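Local coordinates for extracellular solute-binding protein, family 1 (Bifidobacterium longum subsp. infantis ATCC 15697, PDB 3OMB) that probably captures an extracellular solute, perhaps a sugar or oligosaccharide, for uptake by an ABC importer, and carries a bound magnesium ion, at residues Pro40-Leu45 and Ala96-Asn101; Lys158-Thr163 and Lys433-Ala438; Asn170-Asp175 and Lys321-Ala326; Lys214-Ser219 and Ala282-Lys287. All coordinates share one frame; numbering follows the deposited sequence. Where two conformers were deposited one is given.

Contact 1: residues Pro40-Leu45 and Ala96-Asn101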
loop_
_atom_site.group_PDB
_atom_site.type_symbol
_atom_site.label_atom_id
_atom_site.label_comp_id
_atom_site.label_asym_id
_atom_site.label_seq_id
_atom_site.Cartn_x
_atom_site.Cartn_y
_atom_site.Cartn_z
ATOM N N PRO A 40 -20.708 -2.747 30.695
ATOM C CA PRO A 40 -19.729 -3.745 30.264
ATOM C C PRO A 40 -18.360 -3.113 30.011
ATOM O O PRO A 40 -18.277 -1.974 29.548
ATOM C CB PRO A 40 -20.312 -4.258 28.942
ATOM C CG PRO A 40 -21.759 -3.878 28.981
ATOM C CD PRO A 40 -21.817 -2.603 29.735
ATOM N N ILE A 41 -17.291 -3.836 30.336
ATOM C CA ILE A 41 -15.945 -3.371 30.020
ATOM C C ILE A 41 -15.466 -4.095 28.757
ATOM O O ILE A 41 -15.642 -5.311 28.602
ATOM C CB ILE A 41 -14.965 -3.597 31.177
ATOM C CG1 ILE A 41 -15.388 -2.785 32.407
ATOM C CG2 ILE A 41 -13.541 -3.232 30.754
ATOM C CD1 ILE A 41 -14.723 -3.230 33.686
ATOM N N VAL A 42 -14.899 -3.336 27.836
ATOM C CA VAL A 42 -14.430 -3.908 26.591
ATOM C C VAL A 42 -12.950 -3.561 26.412
ATOM O O VAL A 42 -12.585 -2.378 26.337
ATOM C CB VAL A 42 -15.254 -3.395 25.387
ATOM C CG1 VAL A 42 -14.853 -4.124 24.095
ATOM C CG2 VAL A 42 -16.737 -3.558 25.636
ATOM N N THR A 43 -12.110 -4.594 26.349
ATOM C CA THR A 43 -10.701 -4.419 25.987
ATOM C C THR A 43 -10.564 -4.318 24.481
ATOM O O THR A 43 -11.165 -5.089 23.737
ATOM C CB THR A 43 -9.810 -5.573 26.501
ATOM O OG1 THR A 43 -10.400 -6.824 26.143
ATOM C CG2 THR A 43 -9.668 -5.512 28.021
ATOM N N VAL A 44 -9.787 -3.346 24.031
ATOM C CA VAL A 44 -9.578 -3.113 22.613
ATOM C C VAL A 44 -8.107 -2.897 22.373
ATOM O O VAL A 44 -7.524 -1.937 22.886
ATOM C CB VAL A 44 -10.326 -1.860 22.125
ATOM C CG1 VAL A 44 -10.125 -1.666 20.612
ATOM C CG2 VAL A 44 -11.799 -1.960 22.458
ATOM N N LEU A 45 -7.505 -3.786 21.596
ATOM C CA LEU A 45 -6.141 -3.589 21.130
ATOM C C LEU A 45 -6.214 -2.705 19.862
ATOM O O LEU A 45 -7.070 -2.922 19.021
ATOM C CB LEU A 45 -5.506 -4.935 20.801
ATOM C CG LEU A 45 -4.169 -4.766 20.084
ATOM C CD1 LEU A 45 -3.036 -5.050 21.031
ATOM C CD2 LEU A 45 -4.131 -5.636 18.843
ATOM N N ALA A 96 -7.243 -9.333 23.233
ATOM C CA ALA A 96 -8.221 -8.309 23.590
ATOM C C ALA A 96 -9.582 -8.685 23.003
ATOM O O ALA A 96 -9.648 -9.423 22.016
ATOM C CB ALA A 96 -7.769 -6.959 23.095
ATOM N N ASP A 97 -10.660 -8.190 23.598
ATOM C CA ASP A 97 -12.010 -8.436 23.070
ATOM C C ASP A 97 -12.170 -7.991 21.618
ATOM O O ASP A 97 -12.694 -8.726 20.791
ATOM C CB ASP A 97 -13.074 -7.721 23.909
ATOM C CG ASP A 97 -13.131 -8.211 25.346
ATOM O OD1 ASP A 97 -12.708 -9.367 25.605
ATOM O OD2 ASP A 97 -13.610 -7.425 26.214
ATOM N N VAL A 98 -11.751 -6.758 21.347
ATOM C CA VAL A 98 -11.808 -6.172 20.024
ATOM C C VAL A 98 -10.370 -5.838 19.630
ATOM O O VAL A 98 -9.595 -5.337 20.444
ATOM C CB VAL A 98 -12.703 -4.903 19.999
ATOM C CG1 VAL A 98 -12.675 -4.198 18.604
ATOM C CG2 VAL A 98 -14.142 -5.237 20.426
ATOM N N ASN A 99 -10.018 -6.120 18.379
ATOM C CA ASN A 99 -8.651 -5.938 17.927
ATOM C C ASN A 99 -8.635 -5.169 16.622
ATOM O O ASN A 99 -9.238 -5.598 15.630
ATOM C CB ASN A 99 -7.974 -7.290 17.760
ATOM C CG ASN A 99 -7.962 -8.083 19.034
ATOM O OD1 ASN A 99 -7.057 -7.943 19.831
ATOM N ND2 ASN A 99 -8.988 -8.895 19.250
ATOM N N LEU A 100 -7.947 -4.030 16.642
ATOM C CA LEU A 100 -7.859 -3.147 15.488
ATOM C C LEU A 100 -6.478 -3.250 14.847
ATOM O O LEU A 100 -5.478 -2.869 15.449
ATOM C CB LEU A 100 -8.187 -1.688 15.877
ATOM C CG LEU A 100 -9.467 -1.456 16.699
ATOM C CD1 LEU A 100 -9.720 0.031 16.876
ATOM C CD2 LEU A 100 -10.707 -2.135 16.093
ATOM N N ASN A 101 -6.445 -3.772 13.624
ATOM C CA ASN A 101 -5.214 -4.026 12.893
ATOM C C ASN A 101 -4.241 -4.856 13.714
ATOM O O ASN A 101 -3.043 -4.605 13.701
ATOM C CB ASN A 101 -4.547 -2.728 12.423
ATOM C CG ASN A 101 -5.251 -2.106 11.235
ATOM O OD1 ASN A 101 -5.344 -2.707 10.172
ATOM N ND2 ASN A 101 -5.729 -0.885 11.405
#

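Contact 2: residues Lys158-Thr163 and Lys433-Ala438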
loop_
_atom_site.group_PDB
_atom_site.type_symbol
_atom_site.label_atom_id
_atom_site.label_comp_id
_atom_site.label_asym_id
_atom_site.label_seq_id
_atom_site.Cartn_x
_atom_site.Cartn_y
_atom_site.Cartn_z
ATOM N N LYS A 158 -13.348 6.667 -1.408
ATOM C CA LYS A 158 -13.178 6.627 -2.847
ATOM C C LYS A 158 -12.089 7.591 -3.343
ATOM O O LYS A 158 -11.546 7.417 -4.441
ATOM C CB LYS A 158 -14.515 6.931 -3.543
ATOM C CG LYS A 158 -15.015 8.388 -3.341
ATOM C CD LYS A 158 -16.385 8.609 -3.997
ATOM C CE LYS A 158 -16.840 10.090 -3.946
ATOM N NZ LYS A 158 -17.218 10.503 -2.536
ATOM N N ALA A 159 -11.775 8.620 -2.568
ATOM C CA ALA A 159 -10.697 9.514 -2.988
ATOM C C ALA A 159 -9.382 8.738 -3.095
ATOM O O ALA A 159 -8.487 9.138 -3.819
ATOM C CB ALA A 159 -10.571 10.705 -2.033
ATOM N N TYR A 160 -9.281 7.610 -2.396
ATOM C CA TYR A 160 -8.053 6.809 -2.396
ATOM C C TYR A 160 -8.177 5.568 -3.283
ATOM O O TYR A 160 -7.344 4.669 -3.217
ATOM C CB TYR A 160 -7.682 6.394 -0.968
ATOM C CG TYR A 160 -7.216 7.537 -0.090
ATOM C CD1 TYR A 160 -5.867 7.867 -0.021
ATOM C CD2 TYR A 160 -8.117 8.284 0.661
ATOM C CE1 TYR A 160 -5.422 8.896 0.761
ATOM C CE2 TYR A 160 -7.679 9.340 1.458
ATOM C CZ TYR A 160 -6.317 9.627 1.504
ATOM O OH TYR A 160 -5.829 10.645 2.292
ATOM N N SER A 161 -9.193 5.530 -4.140
ATOM C CA SER A 161 -9.452 4.316 -4.914
ATOM C C SER A 161 -8.354 3.986 -5.954
ATOM O O SER A 161 -8.194 2.821 -6.318
ATOM C CB SER A 161 -10.832 4.378 -5.590
ATOM O OG SER A 161 -10.779 5.331 -6.636
ATOM N N GLY A 162 -7.608 4.987 -6.424
ATOM C CA GLY A 162 -6.538 4.733 -7.394
ATOM C C GLY A 162 -5.228 4.204 -6.788
ATOM O O GLY A 162 -5.113 3.968 -5.572
ATOM N N THR A 163 -4.231 4.007 -7.634
ATOM C CA THR A 163 -2.961 3.453 -7.162
ATOM C C THR A 163 -2.141 4.456 -6.381
ATOM O O THR A 163 -2.275 5.635 -6.581
ATOM C CB THR A 163 -2.105 2.857 -8.302
ATOM O OG1 THR A 163 -0.877 2.368 -7.751
ATOM C CG2 THR A 163 -1.788 3.893 -9.394
ATOM N N LYS A 433 -13.480 17.917 2.223
ATOM C CA LYS A 433 -12.689 19.014 1.660
ATOM C C LYS A 433 -11.389 19.225 2.465
ATOM O O LYS A 433 -11.407 19.207 3.686
ATOM C CB LYS A 433 -13.552 20.283 1.644
ATOM C CG LYS A 433 -12.838 21.570 1.287
ATOM C CD LYS A 433 -13.803 22.772 1.313
ATOM C CE LYS A 433 -13.101 24.060 0.865
ATOM N NZ LYS A 433 -13.802 25.295 1.353
ATOM N N GLY A 434 -10.266 19.396 1.775
ATOM C CA GLY A 434 -8.991 19.738 2.414
ATOM C C GLY A 434 -8.094 18.594 2.858
ATOM O O GLY A 434 -7.121 18.838 3.575
ATOM N N ASP A 435 -8.408 17.348 2.488
ATOM C CA ASP A 435 -7.469 16.234 2.716
ATOM C C ASP A 435 -6.429 16.334 1.600
ATOM O O ASP A 435 -6.624 15.790 0.518
ATOM C CB ASP A 435 -8.183 14.870 2.702
ATOM C CG ASP A 435 -7.212 13.659 2.935
ATOM O OD1 ASP A 435 -5.967 13.847 2.935
ATOM O OD2 ASP A 435 -7.695 12.500 3.101
ATOM N N THR A 436 -5.342 17.061 1.844
ATOM C CA THR A 436 -4.363 17.341 0.784
ATOM C C THR A 436 -3.735 16.058 0.226
ATOM O O THR A 436 -3.435 15.983 -0.971
ATOM C CB THR A 436 -3.237 18.249 1.274
ATOM O OG1 THR A 436 -2.530 17.585 2.341
ATOM C CG2 THR A 436 -3.805 19.587 1.760
ATOM N N HIS A 437 -3.538 15.072 1.104
ATOM C CA HIS A 437 -2.989 13.772 0.746
ATOM C C HIS A 437 -3.916 13.081 -0.300
ATOM O O HIS A 437 -3.444 12.444 -1.237
ATOM C CB HIS A 437 -2.804 12.947 2.036
ATOM C CG HIS A 437 -1.919 11.739 1.889
ATOM N ND1 HIS A 437 -0.599 11.817 1.490
ATOM C CD2 HIS A 437 -2.151 10.427 2.150
ATOM C CE1 HIS A 437 -0.068 10.604 1.481
ATOM N NE2 HIS A 437 -0.987 9.741 1.877
ATOM N N ALA A 438 -5.229 13.273 -0.160
ATOM C CA ALA A 438 -6.214 12.736 -1.101
ATOM C C ALA A 438 -6.289 13.580 -2.371
ATOM O O ALA A 438 -6.245 13.038 -3.473
ATOM C CB ALA A 438 -7.590 12.656 -0.444
#

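Contact 3: residues Asn170-Asp175 and Lys321-Ala326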
loop_
_atom_site.group_PDB
_atom_site.type_symbol
_atom_site.label_atom_id
_atom_site.label_comp_id
_atom_site.label_asym_id
_atom_site.label_seq_id
_atom_site.Cartn_x
_atom_site.Cartn_y
_atom_site.Cartn_z
ATOM N N ASN A 170 10.363 16.128 -13.790
ATOM C CA ASN A 170 10.525 17.561 -13.731
ATOM C C ASN A 170 10.149 18.169 -15.078
ATOM O O ASN A 170 10.962 18.214 -15.994
ATOM C CB ASN A 170 11.938 17.973 -13.300
ATOM C CG ASN A 170 12.031 19.464 -12.929
ATOM O OD1 ASN A 170 11.466 20.313 -13.591
ATOM N ND2 ASN A 170 12.754 19.766 -11.865
ATOM N N LYS A 171 8.905 18.636 -15.149
ATOM C CA LYS A 171 8.312 19.303 -16.299
ATOM C C LYS A 171 8.959 20.675 -16.623
ATOM O O LYS A 171 9.108 21.031 -17.783
ATOM C CB LYS A 171 6.808 19.434 -16.009
ATOM C CG LYS A 171 5.935 20.142 -17.032
ATOM C CD LYS A 171 5.932 19.493 -18.395
ATOM C CE LYS A 171 4.911 20.231 -19.285
ATOM N NZ LYS A 171 4.947 19.675 -20.630
ATOM N N ALA A 172 9.384 21.430 -15.611
ATOM C CA ALA A 172 10.131 22.672 -15.878
ATOM C C ALA A 172 11.429 22.400 -16.608
ATOM O O ALA A 172 11.817 23.179 -17.469
ATOM C CB ALA A 172 10.405 23.475 -14.580
ATOM N N TRP A 173 12.102 21.296 -16.262
ATOM C CA TRP A 173 13.354 20.930 -16.926
ATOM C C TRP A 173 13.076 20.574 -18.366
ATOM O O TRP A 173 13.848 20.936 -19.240
ATOM C CB TRP A 173 14.032 19.739 -16.254
ATOM C CG TRP A 173 14.728 20.043 -14.947
ATOM C CD1 TRP A 173 14.716 21.226 -14.251
ATOM C CD2 TRP A 173 15.508 19.131 -14.182
ATOM N NE1 TRP A 173 15.461 21.105 -13.112
ATOM C CE2 TRP A 173 15.960 19.827 -13.039
ATOM C CE3 TRP A 173 15.882 17.784 -14.357
ATOM C CZ2 TRP A 173 16.766 19.223 -12.062
ATOM C CZ3 TRP A 173 16.679 17.179 -13.399
ATOM C CH2 TRP A 173 17.112 17.896 -12.253
ATOM N N LEU A 174 12.001 19.825 -18.604
ATOM C CA LEU A 174 11.628 19.478 -19.976
ATOM C C LEU A 174 11.384 20.755 -20.797
ATOM O O LEU A 174 11.962 20.928 -21.894
ATOM C CB LEU A 174 10.402 18.580 -20.003
ATOM C CG LEU A 174 10.519 17.156 -19.442
ATOM C CD1 LEU A 174 9.110 16.557 -19.266
ATOM C CD2 LEU A 174 11.401 16.244 -20.361
ATOM N N ASP A 175 10.565 21.655 -20.251
ATOM C CA ASP A 175 10.270 22.950 -20.897
ATOM C C ASP A 175 11.530 23.751 -21.182
ATOM O O ASP A 175 11.777 24.132 -22.316
ATOM C CB ASP A 175 9.274 23.772 -20.066
ATOM C CG ASP A 175 7.851 23.237 -20.177
ATOM O OD1 ASP A 175 7.639 22.315 -21.001
ATOM O OD2 ASP A 175 6.942 23.719 -19.460
ATOM N N LYS A 321 7.551 21.432 -5.666
ATOM C CA LYS A 321 6.457 20.698 -6.343
ATOM C C LYS A 321 5.947 21.252 -7.682
ATOM O O LYS A 321 5.528 20.472 -8.535
ATOM C CB LYS A 321 5.277 20.415 -5.397
ATOM C CG LYS A 321 4.515 21.654 -4.904
ATOM C CD LYS A 321 3.467 21.265 -3.850
ATOM C CE LYS A 321 2.994 22.469 -3.011
ATOM N NZ LYS A 321 2.429 23.544 -3.877
ATOM N N ASP A 322 5.974 22.575 -7.877
ATOM C CA ASP A 322 5.398 23.152 -9.105
ATOM C C ASP A 322 6.189 22.830 -10.360
ATOM O O ASP A 322 5.682 22.966 -11.461
ATOM C CB ASP A 322 5.212 24.666 -8.985
ATOM C CG ASP A 322 4.337 25.050 -7.805
ATOM O OD1 ASP A 322 3.386 24.300 -7.449
ATOM O OD2 ASP A 322 4.617 26.110 -7.210
ATOM N N GLN A 323 7.430 22.396 -10.188
ATOM C CA GLN A 323 8.266 21.948 -11.314
ATOM C C GLN A 323 7.888 20.546 -11.839
ATOM O O GLN A 323 8.287 20.167 -12.954
ATOM C CB GLN A 323 9.734 21.946 -10.892
ATOM C CG GLN A 323 10.297 23.339 -10.746
ATOM C CD GLN A 323 11.758 23.339 -10.434
ATOM O OE1 GLN A 323 12.554 22.694 -11.107
ATOM N NE2 GLN A 323 12.135 24.096 -9.416
ATOM N N TYR A 324 7.110 19.802 -11.057
ATOM C CA TYR A 324 6.941 18.363 -11.297
ATOM C C TYR A 324 5.518 17.988 -11.669
ATOM O O TYR A 324 4.582 18.590 -11.150
ATOM C CB TYR A 324 7.363 17.569 -10.041
ATOM C CG TYR A 324 8.849 17.616 -9.810
ATOM C CD1 TYR A 324 9.429 18.662 -9.083
ATOM C CD2 TYR A 324 9.685 16.621 -10.352
ATOM C CE1 TYR A 324 10.827 18.720 -8.894
ATOM C CE2 TYR A 324 11.054 16.663 -10.178
ATOM C CZ TYR A 324 11.626 17.704 -9.445
ATOM O OH TYR A 324 12.984 17.726 -9.262
ATOM N N ILE A 325 5.372 16.984 -12.544
ATOM C CA ILE A 325 4.067 16.384 -12.864
ATOM C C ILE A 325 4.182 14.867 -12.842
ATOM O O ILE A 325 5.287 14.324 -12.917
ATOM C CB ILE A 325 3.518 16.811 -14.271
ATOM C CG1 ILE A 325 4.409 16.274 -15.418
ATOM C CG2 ILE A 325 3.283 18.352 -14.348
ATOM C CD1 ILE A 325 3.869 16.617 -16.857
ATOM N N ALA A 326 3.048 14.176 -12.764
ATOM C CA ALA A 326 3.038 12.738 -13.031
ATOM C C ALA A 326 2.984 12.519 -14.539
ATOM O O ALA A 326 2.337 13.287 -15.232
ATOM C CB ALA A 326 1.856 12.056 -12.319
HETATM O O HOH W 1 14.980 23.367 -11.734
#

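Contact 4: residues Lys214-Ser219 and Ala282-Lys287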
loop_
_atom_site.group_PDB
_atom_site.type_symbol
_atom_site.label_atom_id
_atom_site.label_comp_id
_atom_site.label_asym_id
_atom_site.label_seq_id
_atom_site.Cartn_x
_atom_site.Cartn_y
_atom_site.Cartn_z
ATOM N N LYS A 214 14.951 3.721 -5.736
ATOM C CA LYS A 214 15.079 3.119 -4.420
ATOM C C LYS A 214 15.894 1.827 -4.449
ATOM O O LYS A 214 15.828 1.052 -5.422
ATOM C CB LYS A 214 13.685 2.801 -3.847
ATOM C CG LYS A 214 12.918 4.027 -3.377
ATOM C CD LYS A 214 11.479 3.745 -2.876
ATOM C CE LYS A 214 11.440 2.943 -1.565
ATOM N NZ LYS A 214 10.022 2.711 -1.012
ATOM N N LYS A 215 16.644 1.579 -3.372
ATOM C CA LYS A 215 17.336 0.310 -3.229
ATOM C C LYS A 215 16.299 -0.802 -3.128
ATOM O O LYS A 215 15.149 -0.556 -2.771
ATOM C CB LYS A 215 18.294 0.313 -2.024
ATOM C CG LYS A 215 17.653 0.240 -0.624
ATOM C CD LYS A 215 18.785 0.065 0.393
ATOM C CE LYS A 215 18.306 -0.348 1.771
ATOM N NZ LYS A 215 17.761 0.817 2.532
ATOM N N LEU A 216 16.699 -2.010 -3.497
ATOM C CA LEU A 216 15.813 -3.173 -3.384
ATOM C C LEU A 216 15.785 -3.652 -1.929
ATOM O O LEU A 216 16.789 -3.567 -1.232
ATOM C CB LEU A 216 16.301 -4.282 -4.307
ATOM C CG LEU A 216 16.369 -3.959 -5.796
ATOM C CD1 LEU A 216 16.580 -5.247 -6.595
ATOM C CD2 LEU A 216 15.105 -3.230 -6.328
ATOM N N GLU A 217 14.622 -4.093 -1.455
ATOM C CA GLU A 217 14.519 -4.794 -0.171
ATOM C C GLU A 217 14.675 -6.284 -0.410
ATOM O O GLU A 217 14.277 -6.796 -1.470
ATOM C CB GLU A 217 13.165 -4.525 0.485
ATOM C CG GLU A 217 13.108 -3.177 1.200
ATOM C CD GLU A 217 13.887 -3.191 2.505
ATOM O OE1 GLU A 217 14.319 -4.284 2.956
ATOM O OE2 GLU A 217 14.052 -2.108 3.091
ATOM N N GLY A 218 15.228 -6.974 0.586
ATOM C CA GLY A 218 15.581 -8.394 0.459
ATOM C C GLY A 218 14.411 -9.317 0.170
ATOM O O GLY A 218 14.544 -10.246 -0.638
ATOM N N SER A 219 13.268 -9.071 0.820
ATOM C CA SER A 219 12.155 -10.030 0.800
ATOM C C SER A 219 10.860 -9.670 0.012
ATOM O O SER A 219 9.911 -10.483 -0.023
ATOM C CB SER A 219 11.801 -10.413 2.238
ATOM O OG SER A 219 11.391 -9.245 2.933
ATOM N N ALA A 282 25.393 5.797 -8.999
ATOM C CA ALA A 282 26.187 4.588 -8.879
ATOM C C ALA A 282 25.856 3.807 -7.589
ATOM O O ALA A 282 25.757 2.577 -7.615
ATOM C CB ALA A 282 27.687 4.949 -8.934
ATOM N N GLU A 283 25.615 4.554 -6.516
ATOM C CA GLU A 283 25.436 4.001 -5.185
ATOM C C GLU A 283 23.955 3.780 -4.803
ATOM O O GLU A 283 23.637 3.652 -3.618
ATOM C CB GLU A 283 26.110 4.939 -4.174
ATOM C CG GLU A 283 25.337 6.245 -3.907
ATOM C CD GLU A 283 25.611 7.385 -4.904
ATOM O OE1 GLU A 283 26.328 7.184 -5.917
ATOM O OE2 GLU A 283 25.080 8.499 -4.651
ATOM N N TRP A 284 23.068 3.719 -5.804
ATOM C CA TRP A 284 21.615 3.575 -5.576
ATOM C C TRP A 284 21.263 2.340 -4.717
ATOM O O TRP A 284 20.331 2.385 -3.888
ATOM C CB TRP A 284 20.852 3.491 -6.923
ATOM C CG TRP A 284 21.060 2.170 -7.594
ATOM C CD1 TRP A 284 22.117 1.807 -8.400
ATOM C CD2 TRP A 284 20.224 1.003 -7.470
ATOM N NE1 TRP A 284 21.973 0.486 -8.785
ATOM C CE2 TRP A 284 20.828 -0.029 -8.224
ATOM C CE3 TRP A 284 19.015 0.740 -6.800
ATOM C CZ2 TRP A 284 20.260 -1.316 -8.333
ATOM C CZ3 TRP A 284 18.449 -0.553 -6.892
ATOM C CH2 TRP A 284 19.066 -1.552 -7.658
ATOM N N ALA A 285 22.017 1.253 -4.906
ATOM C CA ALA A 285 21.640 -0.052 -4.350
ATOM C C ALA A 285 21.850 -0.133 -2.859
ATOM O O ALA A 285 21.299 -1.020 -2.214
ATOM C CB ALA A 285 22.371 -1.207 -5.049
ATOM N N THR A 286 22.632 0.791 -2.314
ATOM C CA THR A 286 22.980 0.724 -0.892
ATOM C C THR A 286 22.496 1.960 -0.133
ATOM O O THR A 286 22.719 2.083 1.073
ATOM C CB THR A 286 24.508 0.491 -0.665
ATOM O OG1 THR A 286 25.258 1.556 -1.269
ATOM C CG2 THR A 286 24.957 -0.849 -1.261
ATOM N N LYS A 287 21.803 2.846 -0.836
ATOM C CA LYS A 287 21.422 4.124 -0.259
ATOM C C LYS A 287 20.174 3.968 0.595
ATOM O O LYS A 287 19.166 3.421 0.148
ATOM C CB LYS A 287 21.197 5.168 -1.341
ATOM C CG LYS A 287 20.836 6.538 -0.771
ATOM C CD LYS A 287 20.644 7.562 -1.879
ATOM C CE LYS A 287 21.961 7.986 -2.521
ATOM N NZ LYS A 287 21.659 8.682 -3.822
HETATM O O HOH W 2 17.167 3.878 -1.533
HETATM O O HOH W 3 20.963 1.408 2.986
HETATM O O HOH W 4 19.388 -2.903 -3.574
#

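Contact 1: residues Pro40-Leu45 and Ala96-Asn101
Two parallel strands in the four-stranded mixed sheet near the start of the chain meet here, 41-45 beside 98-100, their short axes 4.6 Å apart at the closest. Strand 41-48 thereby lies between 98-100 and 71-78, and Val44 pairs with Val98 and Leu45 with Asn99. The backbone ladder runs from Val98 N to Thr43 O, from Leu45 N to Val98 O at 2.8 Å, and from Leu100 N to Leu45 O. Asp97, just before the second strand, trades bonds with Thr43 of the first. OG1 of Thr43, set between its own backbone N and carbonyl carbon (chi1 49°), accepts from Asp97 N at 2.9 Å in a nearly straight bond, while Thr43 N gives to Asp97 OD2 at 3.2 Å, reaching that oxygen from above the carboxylate plane. An alanine at Asp97 would probably leave Thr43 N without this acceptor and loosen the entry into the strand. Beta-branched valines suit the extended backbone: Val44 and Val98 run alongside each other in the same direction, and helix 363-373 covers Val42 and Val44 through Leu369 and Val98 through Ala366. On the other face Leu45 CB rests 3.8 Å from Ala96 CB, a methyl small enough to lie against the Leu45 backbone. Asn99 folds back so that its ND2 donates to Ala96 O at 2.9 Å, and its OD1 comes 3.5 Å from Leu45 CB.

Contact 2: residues Lys158-Thr163 and Lys433-Ala438
The side chains of Tyr160 and Asp435 meet end to end, and around them the contact is at its tightest. The phenol OH donates to Asp435 OD2 at 2.8 Å, arriving on the syn side of the carboxylate and 24° out of its plane, with ring and carboxylate planes turned 49° apart. Tyrosine suits the place because its long flat side chain carries a hydroxyl across from the loop to a buried acid. Ala438 packs its methyl 3.8 Å from Tyr160 CZ; larger side chains could hardly bring the two backbones so near, the CA atoms of Ala159 and Ala438 being 5.8 Å apart.

The looser side is the partly exposed margin formed by Ala159 and His437, which meet the other segment by van der Waals contact alone. Ala159 CB lies 3.9 Å from Ala438 CB. His437 comes in at the edge of the tyrosine ring, its CD2 in the ring plane and 3.7 Å from Tyr160 OH, the two side chains crossing at about a right angle; its imidazole also stacks with Trp311. Beyond this margin Thr436, on the first turn of the helix, is exposed and directed off the contact.

Asp435 does double duty. Its CG stands anti to the backbone N (chi1 180°), and OD1 accepts a weak bond from Ala438 N at 3.2 Å while OD2 accepts the hydrogen bond from the phenol OH. This is the helix N-cap, here at the start of helix 436-452, with a tyrosine from a distant loop bound to the capping carboxylate.

Contact 3: residues Asn170-Asp175 and Lys321-Ala326
Asn170 lies between two aromatic rings, its side chain crossing Tyr324 obliquely with amide and ring planes 52° apart. Its CG sits over one face of the tyrosine ring, offset toward the rim, while its ND2 stands 3.2 Å above one face of the Trp173 indole, also toward the rim. The anti placement of CG to the backbone N (chi1 -167°) puts the amide where both its ends are used. ND2 gives a nearly straight bond to Gln323 OE1 at 3.0 Å, with OE1 in the plane of the asparagine amide although the glutamine carbonyl is met from above its own plane. A weaker bond runs from ND2 to Tyr324 OH, whose stronger partner is Thr305 O. At the other end, OD1 accepts from Trp173 N at 2.9 Å, a capping bond that makes Asn170 the N-cap of helix 171-177. Gln323, extended beyond CG, lays its CG 3.8 Å from the Ala172 methyl, and its backbone O accepts from Ala172 N at 3.1 Å on a lone pair. One water, in the indole plane at its edge, accepts a hydrogen bond from Trp173 NE1 at 2.7 Å and donates to Gln323 OE1. Beside this, Lys171 CD lies 3.9 Å from Ile325 CD1. Trp173 also touches Glu208, a magnesium ligand. Asparagine suits a cap that must both accept and donate: with OD1 and ND2 bonded in different directions, its amide is probably held against flipping where strand 166-170 gives way to helix.

Contact 4: residues Lys214-Ser219 and Ala282-Lys287
The backbone O of Lys214 meets the edge of Trp284, in the indole plane and 3.4 Å from CZ3; the Lys214 NZ is hydrogen-bonded to Trp223 O. Lys215 follows and lies along the facing loop. With CG set between the backbone N and the carbonyl carbon (chi1 73°), its CB comes 3.3 Å from Ala285 O and its CD 3.4 Å from Lys287 O, so the long methylene chain passes over a row of backbone carbonyls. No direct hydrogen bond crosses the contact; waters do the joining. One accepts from Lys215 N and donates to Lys287 O at 2.7 Å, and another links Lys215 NZ, weakly, to Thr286 O; NZ also has a long, weak ion pair with Asp288. An alanine in place of Lys215 would probably take the methylenes off the Lys287 carbonyl and leave the water on Thr286 O without its weak amine partner. At Leu216 a third water accepts from the backbone N at 2.8 Å and donates to Ala285 O. The leucine suits the edge of a large ring, its CG lying 4.1 Å from Trp284 CH2 and near the indole plane. One face of that indole is filled by the Ala285 methyl, 3.7 Å above its centre. The paired loops lie against helix 490-500, where Leu216 touches Met491, Trp284 packs on Ala495 and the indole NE1 bonds to Ser499 OG; Lys214 and Lys287 both reach Tyr292 of helix 289-297.

Overall arrangement
Contacts 1 and 2 are buried, contact 3 is partly so, and contact 4 lies at the surface. Contacts 1 and 3 belong to two different four-stranded mixed sheets, on opposite sides of the chain's centre, about 48 Å apart between centres; the first relies on a parallel backbone ladder, the third on side-chain amides, a backbone bond and a bridging water, with the Trp173 side chain about 7 Å from the magnesium ion. Contacts 2 and 3 share the use of a capped helix start, by an aspartate in one and an asparagine in the other. Contact 4, nested in the chain loop closed by contact 3, joins two irregular loops by waters and methylene packing instead of direct bonds.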